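Local coordinates for short chain dehydrogenase (A0QTM2 homolog) (Mycobacterium thermoresistibile, PDB 3SC4), which probably catalyses NAD(P)-dependent oxidation or reduction of a substrate that the structure alone does not show, at the interface of chains A and B. Residues are numbered along the deposited sequence; one frame, centred on the assembly and turned at random. Chains: chain A/B, Short chain dehydrogenase (A0QTM2 homolog).

The interface of chains A and B. Residues chain A 154, 156, 161, 171, 175; chain B 154, 156, 175, 178.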
loop_
_atom_site.group_PDB
_atom_site.type_symbol
_atom_site.label_atom_id
_atom_site.label_comp_id
_atom_site.label_asym_id
_atom_site.label_seq_id
_atom_site.Cartn_x
_atom_site.Cartn_y
_atom_site.Cartn_z
ATOM N N ILE A 154 -0.787 -1.443 -11.355
ATOM C CA ILE A 154 -1.825 -0.885 -10.506
ATOM C C ILE A 154 -3.044 -0.614 -11.367
ATOM O O ILE A 154 -3.003 0.231 -12.234
ATOM C CB ILE A 154 -1.422 0.447 -9.869
ATOM C CG1 ILE A 154 -0.119 0.317 -9.068
ATOM C CG2 ILE A 154 -2.599 1.006 -8.984
ATOM C CD1 ILE A 154 -0.197 -0.643 -7.914
ATOM N N LEU A 156 -7.069 0.438 -11.200
ATOM C CA LEU A 156 -7.954 1.155 -10.274
ATOM C C LEU A 156 -9.433 0.960 -10.526
ATOM O O LEU A 156 -10.242 1.430 -9.743
ATOM C CB LEU A 156 -7.645 2.656 -10.313
ATOM C CG LEU A 156 -6.241 2.988 -9.783
ATOM C CD1 LEU A 156 -6.016 4.501 -9.775
ATOM C CD2 LEU A 156 -6.032 2.355 -8.406
ATOM N N LEU A 161 -10.031 -4.145 -7.444
ATOM C CA LEU A 161 -9.721 -3.696 -6.104
ATOM C C LEU A 161 -10.148 -4.723 -5.062
ATOM O O LEU A 161 -10.331 -4.414 -3.900
ATOM C CB LEU A 161 -10.345 -2.326 -5.851
ATOM C CG LEU A 161 -9.807 -1.218 -6.768
ATOM C CD1 LEU A 161 -10.629 0.052 -6.618
ATOM C CD2 LEU A 161 -8.335 -0.937 -6.508
ATOM N N TYR A 171 -0.240 -4.435 -4.500
ATOM C CA TYR A 171 -0.174 -3.048 -4.976
ATOM C C TYR A 171 0.851 -2.252 -4.147
ATOM O O TYR A 171 1.602 -1.454 -4.678
ATOM C CB TYR A 171 -1.537 -2.358 -4.904
ATOM C CG TYR A 171 -2.542 -2.644 -6.037
ATOM C CD1 TYR A 171 -2.469 -3.796 -6.823
ATOM C CD2 TYR A 171 -3.597 -1.756 -6.287
ATOM C CE1 TYR A 171 -3.395 -4.052 -7.834
ATOM C CE2 TYR A 171 -4.525 -1.996 -7.313
ATOM C CZ TYR A 171 -4.415 -3.154 -8.083
ATOM O OH TYR A 171 -5.339 -3.396 -9.094
ATOM N N LEU A 175 3.886 -0.121 -5.592
ATOM C CA LEU A 175 4.085 1.302 -5.323
ATOM C C LEU A 175 5.513 1.560 -4.815
ATOM O O LEU A 175 6.148 2.513 -5.222
ATOM C CB LEU A 175 3.018 1.833 -4.360
ATOM C CG LEU A 175 1.620 1.862 -5.026
ATOM C CD1 LEU A 175 0.551 2.060 -4.015
ATOM C CD2 LEU A 175 1.527 2.924 -6.140
ATOM N N ILE B 154 -5.311 8.115 -5.954
ATOM C CA ILE B 154 -4.172 7.376 -6.424
ATOM C C ILE B 154 -3.791 8.013 -7.740
ATOM O O ILE B 154 -4.506 7.890 -8.738
ATOM C CB ILE B 154 -4.468 5.903 -6.668
ATOM C CG1 ILE B 154 -5.125 5.243 -5.437
ATOM C CG2 ILE B 154 -3.217 5.189 -7.105
ATOM C CD1 ILE B 154 -4.314 5.205 -4.197
ATOM N N LEU B 156 -0.685 8.104 -10.487
ATOM C CA LEU B 156 0.345 7.153 -10.905
ATOM C C LEU B 156 1.413 7.734 -11.816
ATOM O O LEU B 156 2.373 7.028 -12.176
ATOM C CB LEU B 156 -0.311 5.976 -11.633
ATOM C CG LEU B 156 -1.266 5.126 -10.796
ATOM C CD1 LEU B 156 -1.934 4.058 -11.697
ATOM C CD2 LEU B 156 -0.518 4.505 -9.617
ATOM N N LEU B 175 -6.268 2.675 -0.952
ATOM C CA LEU B 175 -6.578 1.342 -1.505
ATOM C C LEU B 175 -7.443 0.500 -0.558
ATOM O O LEU B 175 -8.344 -0.236 -0.990
ATOM C CB LEU B 175 -5.294 0.604 -1.864
ATOM C CG LEU B 175 -4.567 1.138 -3.098
ATOM C CD1 LEU B 175 -3.232 0.434 -3.254
ATOM C CD2 LEU B 175 -5.449 0.942 -4.342
ATOM N N LEU B 178 -10.988 1.915 -0.941
ATOM C CA LEU B 178 -11.603 1.535 -2.209
ATOM C C LEU B 178 -11.905 0.044 -2.286
ATOM O O LEU B 178 -12.879 -0.372 -2.890
ATOM C CB LEU B 178 -10.709 1.934 -3.386
ATOM C CG LEU B 178 -10.425 3.432 -3.509
ATOM C CD1 LEU B 178 -9.538 3.726 -4.724
ATOM C CD2 LEU B 178 -11.740 4.224 -3.622
#
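Two copies of helix 164-183 and the loop residues near them meet here around a two-fold axis. In this patch the contact is apolar, with no polar bond between the chains. B:Leu175 packs against several chain A side chains: A:Tyr171, A:Leu161 and A:Leu175. Its CG is anti to the carbonyl carbon (chi1 -72°), and with chi2 at 173° both methyls reach chain A. CD1 lies 3.7 Å from CB of A:Tyr171. CD2 meets the ring carbon CD2 of A:Tyr171 at 3.8 Å, with the two side chains crossing at about a right angle. The same methyl lies 4.1 Å from CD2 of A:Leu161, again crossing at about a right angle. Within chain A, CA of A:Ile154 sits over the rim of one ring face, 4.2 Å above the plane. A:Leu161 lies alongside B:Leu178, both pointing the same way, with its CD1 3.7 Å from CB of B:Leu178. A:Leu156, which hides the most surface here, crosses B:Ile154 obliquely and sets CD1 3.7 Å from the branch carbon CB. The twin pair repeats this crossing at slightly longer range, with both methyls of B:Leu156 beside A:Ile154. Contact is slight near the axis, where A:Leu175 and B:Leu175 face tip to tip and their CD1 atoms are 4.2 Å apart. A:Leu175 buries little surface in this patch. The structure alone does not show which margin is wetted by solvent. The patch probably helps hold two subunits together as a dimer, pairing helices as is common among short-chain dehydrogenases.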